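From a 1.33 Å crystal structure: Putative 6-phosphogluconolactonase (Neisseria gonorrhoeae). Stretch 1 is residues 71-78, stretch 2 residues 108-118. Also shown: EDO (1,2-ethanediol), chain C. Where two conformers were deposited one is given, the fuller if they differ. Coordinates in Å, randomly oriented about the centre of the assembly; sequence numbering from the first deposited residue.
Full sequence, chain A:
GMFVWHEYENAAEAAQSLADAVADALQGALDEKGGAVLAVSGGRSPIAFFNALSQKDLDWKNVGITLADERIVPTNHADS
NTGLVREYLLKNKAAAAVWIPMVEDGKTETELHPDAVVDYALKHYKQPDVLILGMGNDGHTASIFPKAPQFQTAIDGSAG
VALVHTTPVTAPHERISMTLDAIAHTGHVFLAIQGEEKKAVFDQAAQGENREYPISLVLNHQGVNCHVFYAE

Stretch 1, residues 71-78: RIVPTNHA
Stretch 2, residues 108-118: TETELHPDAVV

No direct hydrogen bond joins the two stretches; apolar packing does the work, and a water links His77 NE2 and Glu109 OE2. The chains run antiparallel, the partner stepping back three residues between Ile72 and Val73: CA atoms of Ile72 and Leu112 lie 7.0 Å apart, Val73 and Glu109 6.1 Å, Pro74 and Thr108 5.5 Å. Stretch 1 is extended through Val73 (phi/psi -143/159), then closes a type I turn from Pro74 to His77, with His77 N to Pro74 O at 3.0 Å. In stretch 2's 3-10 segment, 109-111, Glu111 N donates to Thr108 O (2.9 Å) and Leu112 N to Glu109 O (3.3 Å); Glu111 OE1 also accepts from Thr108 N at 2.9 Å. His113 occupies the N-cap position just before the helix that begins at Pro114. Ile72 (chi1 m, chi2 t) points toward stretch 2: its CG2 lies 4.0 Å from Leu112 CB and 4.1 Å from Val117 CG2, while its CD1 reaches Pro114 CB at 4.0 Å. Leu112 (m, t) lays CD1 3.5 Å from both Val73 C and Pro74 N, covering the peptide link, whereas Val73 (m) points away. The Pro74 ring, C-gamma exo, packs by van der Waals contact on the start of the 3-10 segment, CG 3.6 Å from Glu109 N. Glu109 (m, p) OE2 lies 3.7 Å from His77 (t) CD2, near the ring plane, where a carboxylate meets the slightly positive C-H edge; water 1 donates to Glu109 OE2 at 3.2 Å and weakly accepts from His77 NE2 at 3.1 Å.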

ATOM      1  N   ARG A  71       4.337  -2.585  -9.853  1.00 10.76           N
ATOM      2  CA  ARG A  71       5.361  -3.072 -10.767  1.00 10.12           C
ATOM      3  C   ARG A  71       5.107  -2.475 -12.110  1.00 10.78           C
ATOM      4  O   ARG A  71       3.954  -2.448 -12.603  1.00 12.07           O
ATOM      5  CB  ARG A  71       5.305  -4.611 -10.819  1.00 11.28           C
ATOM      6  CG  ARG A  71       5.664  -5.356  -9.562  1.00 11.96           C
ATOM      7  CD  ARG A  71       4.632  -5.296  -8.460  1.00 12.73           C
ATOM      8  NE  ARG A  71       5.046  -6.080  -7.322  1.00 12.55           N
ATOM      9  CZ  ARG A  71       4.998  -7.413  -7.266  1.00 14.11           C
ATOM     10  NH1 ARG A  71       4.437  -8.116  -8.235  1.00 14.43           N
ATOM     11  NH2 ARG A  71       5.434  -7.998  -6.167  1.00 17.17           N
ATOM     12  N   ILE A  72       6.170  -1.967 -12.745  1.00 11.53           N
ATOM     13  CA  ILE A  72       6.036  -1.325 -14.055  1.00 12.11           C
ATOM     14  C   ILE A  72       6.075  -2.424 -15.108  1.00 12.70           C
ATOM     15  O   ILE A  72       7.117  -2.742 -15.680  1.00 14.34           O
ATOM     16  CB  ILE A  72       7.075  -0.218 -14.283  1.00 12.80           C
ATOM     17  CG1 ILE A  72       6.959   0.841 -13.166  1.00 13.04           C
ATOM     18  CG2 ILE A  72       6.854   0.379 -15.644  1.00 14.04           C
ATOM     19  CD1 ILE A  72       7.974   2.005 -13.263  1.00 15.74           C
ATOM     20  N   VAL A  73       4.908  -3.014 -15.265  1.00 12.68           N
ATOM     21  CA  VAL A  73       4.576  -4.098 -16.195  1.00 12.97           C
ATOM     22  C   VAL A  73       3.178  -3.832 -16.677  1.00 13.39           C
ATOM     23  O   VAL A  73       2.415  -3.116 -16.037  1.00 13.48           O
ATOM     24  CB  VAL A  73       4.644  -5.500 -15.510  1.00 15.11           C
ATOM     25  CG1 VAL A  73       6.086  -5.850 -15.054  1.00 17.42           C
ATOM     26  CG2 VAL A  73       3.626  -5.667 -14.395  1.00 14.52           C
ATOM     27  N   PRO A  74       2.793  -4.405 -17.839  1.00 13.96           N
ATOM     28  CA  PRO A  74       1.436  -4.175 -18.294  1.00 12.82           C
ATOM     29  C   PRO A  74       0.392  -4.633 -17.260  1.00 11.72           C
ATOM     30  O   PRO A  74       0.656  -5.543 -16.486  1.00 12.98           O
ATOM     31  CB  PRO A  74       1.350  -5.009 -19.560  1.00 15.28           C
ATOM     32  CG  PRO A  74       2.766  -4.999 -20.052  1.00 16.35           C
ATOM     33  CD  PRO A  74       3.616  -5.120 -18.826  1.00 13.95           C
ATOM     34  N   THR A  75      -0.782  -4.037 -17.296  1.00 12.83           N
ATOM     35  CA  THR A  75      -1.760  -4.354 -16.288  1.00 13.64           C
ATOM     36  C   THR A  75      -2.388  -5.750 -16.408  1.00 16.13           C
ATOM     37  O   THR A  75      -3.046  -6.211 -15.469  1.00 13.80           O
ATOM     38  CB  THR A  75      -2.815  -3.259 -16.199  1.00 14.76           C
ATOM     39  OG1 THR A  75      -3.556  -3.190 -17.417  1.00 15.74           O
ATOM     40  CG2 THR A  75      -2.232  -1.909 -15.789  1.00 15.16           C
ATOM     41  N   ASN A  76      -2.140  -6.441 -17.515  1.00 14.98           N
ATOM     42  CA  ASN A  76      -2.532  -7.842 -17.666  1.00 15.32           C
ATOM     43  C   ASN A  76      -1.400  -8.819 -17.390  1.00 15.18           C
ATOM     44  O   ASN A  76      -1.574 -10.009 -17.613  1.00 19.04           O
ATOM     45  CB  ASN A  76      -3.156  -8.077 -19.044  1.00 16.78           C
ATOM     46  CG  ASN A  76      -2.208  -7.898 -20.176  1.00 18.02           C
ATOM     47  OD1 ASN A  76      -1.171  -7.247 -20.066  1.00 18.21           O
ATOM     48  ND2 ASN A  76      -2.600  -8.435 -21.346  1.00 20.78           N
ATOM     49  N   HIS A  77      -0.251  -8.340 -16.877  1.00 13.79           N
ATOM     50  CA  HIS A  77       0.908  -9.167 -16.541  1.00 13.53           C
ATOM     51  C   HIS A  77       0.689  -9.896 -15.224  1.00 13.33           C
ATOM     52  O   HIS A  77       0.032  -9.362 -14.304  1.00 14.14           O
ATOM     53  CB  HIS A  77       2.138  -8.270 -16.450  1.00 15.02           C
ATOM     54  CG  HIS A  77       3.457  -8.956 -16.332  1.00 15.16           C
ATOM     55  ND1 HIS A  77       3.917  -9.550 -15.171  1.00 15.36           N
ATOM     56  CD2 HIS A  77       4.430  -9.141 -17.266  1.00 20.01           C
ATOM     57  CE1 HIS A  77       5.137 -10.034 -15.393  1.00 17.34           C
ATOM     58  NE2 HIS A  77       5.477  -9.772 -16.648  1.00 19.22           N
ATOM     59  N   ALA A  78       1.260 -11.092 -15.086  1.00 14.70           N
ATOM     60  CA  ALA A  78       1.079 -11.838 -13.857  1.00 15.04           C
ATOM     61  C   ALA A  78       1.529 -11.117 -12.596  1.00 14.25           C
ATOM     62  O   ALA A  78       1.025 -11.403 -11.517  1.00 15.60           O
ATOM     63  CB  ALA A  78       1.825 -13.203 -13.967  1.00 17.90           C
ATOM     64  N   THR A 108       1.929  -2.003 -23.581  0.50 20.75           N
ATOM     65  CA  THR A 108       2.732  -3.203 -23.514  0.50 20.85           C
ATOM     66  C   THR A 108       4.125  -2.857 -22.942  0.50 19.85           C
ATOM     67  O   THR A 108       4.404  -1.677 -22.710  0.50 21.59           O
ATOM     68  CB  THR A 108       2.779  -3.858 -24.909  0.50 22.31           C
ATOM     69  OG1 THR A 108       3.491  -3.012 -25.817  0.50 25.46           O
ATOM     70  CG2 THR A 108       1.338  -4.042 -25.458  0.50 23.43           C
ATOM     71  N   GLU A 109       4.978  -3.851 -22.657  1.00 21.54           N
ATOM     72  CA  GLU A 109       6.268  -3.629 -21.987  1.00 24.91           C
ATOM     73  C   GLU A 109       7.132  -2.586 -22.654  1.00 26.55           C
ATOM     74  O   GLU A 109       7.762  -1.777 -21.987  1.00 28.25           O
ATOM     75  CB  GLU A 109       7.172  -4.877 -21.864  1.00 27.75           C
ATOM     76  CG  GLU A 109       6.752  -5.899 -20.854  1.00 31.32           C
ATOM     77  CD  GLU A 109       5.708  -6.877 -21.359  1.00 35.99           C
ATOM     78  OE1 GLU A 109       5.135  -6.663 -22.511  1.00 34.28           O
ATOM     79  OE2 GLU A 109       5.492  -7.864 -20.578  1.00 33.58           O
ATOM     80  N   THR A 110       7.208  -2.617 -23.983  1.00 25.39           N
ATOM     81  CA  THR A 110       8.069  -1.623 -24.669  1.00 25.03           C
ATOM     82  C   THR A 110       7.492  -0.223 -24.707  1.00 25.60           C
ATOM     83  O   THR A 110       8.183   0.700 -25.108  1.00 29.03           O
ATOM     84  CB  THR A 110       8.462  -2.068 -26.086  1.00 26.04           C
ATOM     85  OG1 THR A 110       7.293  -2.195 -26.896  1.00 27.58           O
ATOM     86  CG2 THR A 110       9.232  -3.411 -26.007  1.00 29.03           C
ATOM     87  N   GLU A 111       6.231  -0.055 -24.274  1.00 22.81           N
ATOM     88  CA  GLU A 111       5.598   1.240 -24.170  1.00 21.14           C
ATOM     89  C   GLU A 111       5.663   1.846 -22.778  1.00 22.46           C
ATOM     90  O   GLU A 111       5.167   2.943 -22.573  1.00 26.12           O
ATOM     91  CB  GLU A 111       4.149   1.179 -24.594  1.00 22.63           C
ATOM     92  CG  GLU A 111       3.991   0.725 -26.060  1.00 25.92           C
ATOM     93  CD  GLU A 111       2.527   0.540 -26.513  1.00 29.41           C
ATOM     94  OE1 GLU A 111       1.710  -0.125 -25.830  1.00 28.94           O
ATOM     95  OE2 GLU A 111       2.170   1.057 -27.569  1.00 39.73           O
ATOM     96  N   LEU A 112       6.267   1.140 -21.828  1.00 20.62           N
ATOM     97  CA  LEU A 112       6.241   1.546 -20.442  1.00 19.66           C
ATOM     98  C   LEU A 112       7.662   1.961 -20.122  1.00 21.82           C
ATOM     99  O   LEU A 112       8.592   1.125 -20.097  1.00 27.02           O
ATOM    100  CB  LEU A 112       5.789   0.391 -19.541  1.00 19.02           C
ATOM    101  CG  LEU A 112       4.300   0.054 -19.638  1.00 17.95           C
ATOM    102  CD1 LEU A 112       4.022  -1.267 -18.843  1.00 20.70           C
ATOM    103  CD2 LEU A 112       3.389   1.197 -19.180  1.00 19.49           C
ATOM    104  N   HIS A 113       7.862   3.248 -20.031  1.00 20.63           N
ATOM    105  CA  HIS A 113       9.129   3.821 -19.634  1.00 19.31           C
ATOM    106  C   HIS A 113       8.957   4.482 -18.279  1.00 19.12           C
ATOM    107  O   HIS A 113       8.074   5.294 -18.141  1.00 20.27           O
ATOM    108  CB  HIS A 113       9.555   4.869 -20.652  1.00 22.35           C
ATOM    109  CG  HIS A 113       9.530   4.376 -22.053  1.00 26.90           C
ATOM    110  ND1 HIS A 113      10.454   3.483 -22.538  1.00 37.36           N
ATOM    111  CD2 HIS A 113       8.610   4.548 -23.029  1.00 31.40           C
ATOM    112  CE1 HIS A 113      10.146   3.179 -23.786  1.00 38.49           C
ATOM    113  NE2 HIS A 113       9.021   3.803 -24.105  1.00 35.78           N
ATOM    114  N   PRO A 114       9.799   4.116 -17.306  1.00 18.32           N
ATOM    115  CA  PRO A 114       9.529   4.530 -15.918  1.00 18.66           C
ATOM    116  C   PRO A 114       9.262   6.031 -15.742  1.00 18.89           C
ATOM    117  O   PRO A 114       8.377   6.372 -14.979  1.00 18.93           O
ATOM    118  CB  PRO A 114      10.770   4.061 -15.161  1.00 19.19           C
ATOM    119  CG  PRO A 114      11.175   2.824 -15.851  1.00 20.30           C
ATOM    120  CD  PRO A 114      10.896   3.104 -17.344  1.00 19.20           C
ATOM    121  N   ASP A 115      10.006   6.910 -16.402  1.00 21.06           N
ATOM    122  CA  ASP A 115       9.825   8.343 -16.140  1.00 22.67           C
ATOM    123  C   ASP A 115       8.430   8.788 -16.588  1.00 20.61           C
ATOM    124  O   ASP A 115       7.737   9.563 -15.902  1.00 21.95           O
ATOM    125  CB  ASP A 115      10.867   9.192 -16.900  1.00 26.97           C
ATOM    126  CG  ASP A 115      12.259   9.060 -16.339  1.00 35.95           C
ATOM    127  OD1 ASP A 115      12.412   8.527 -15.221  1.00 41.45           O
ATOM    128  OD2 ASP A 115      13.200   9.542 -17.019  1.00 42.89           O
ATOM    129  N   ALA A 116       8.021   8.295 -17.750  1.00 20.03           N
ATOM    130  CA  ALA A 116       6.702   8.631 -18.308  1.00 20.64           C
ATOM    131  C   ALA A 116       5.634   7.980 -17.450  1.00 18.48           C
ATOM    132  O   ALA A 116       4.587   8.551 -17.260  1.00 17.40           O
ATOM    133  CB  ALA A 116       6.601   8.156 -19.760  1.00 20.87           C
ATOM    134  N   VAL A 117       5.894   6.773 -16.942  1.00 16.82           N
ATOM    135  CA  VAL A 117       4.932   6.098 -16.075  1.00 14.68           C
ATOM    136  C   VAL A 117       4.697   6.910 -14.778  1.00 14.52           C
ATOM    137  O   VAL A 117       3.565   7.089 -14.341  1.00 14.43           O
ATOM    138  CB  VAL A 117       5.363   4.644 -15.811  1.00 16.24           C
ATOM    139  CG1 VAL A 117       4.506   4.021 -14.674  1.00 16.98           C
ATOM    140  CG2 VAL A 117       5.276   3.812 -17.129  1.00 18.13           C
ATOM    141  N   VAL A 118       5.775   7.366 -14.168  1.00 15.28           N
ATOM    142  CA  VAL A 118       5.630   8.167 -12.951  1.00 17.24           C
ATOM    143  C   VAL A 118       4.865   9.446 -13.239  1.00 16.97           C
ATOM    144  O   VAL A 118       3.993   9.852 -12.477  1.00 17.45           O
ATOM    145  CB  VAL A 118       6.950   8.457 -12.251  1.00 19.68           C
ATOM    146  CG1 VAL A 118       6.713   9.422 -11.074  1.00 23.52           C
ATOM    147  CG2 VAL A 118       7.557   7.158 -11.759  1.00 21.58           C
TER
HETATM  148  C1  EDO C 233      -2.513 -11.532 -11.781  1.00 32.80           C
HETATM  149  O1  EDO C 233      -1.769 -12.714 -11.351  1.00 32.09           O
HETATM  150  C2  EDO C 233      -3.925 -11.380 -11.183  1.00 30.08           C
HETATM  151  O2  EDO C 233      -3.981 -11.597  -9.756  1.00 23.69           O
HETATM  152  O   HOH W   1       7.673  -8.329 -18.312  1.00 58.52           O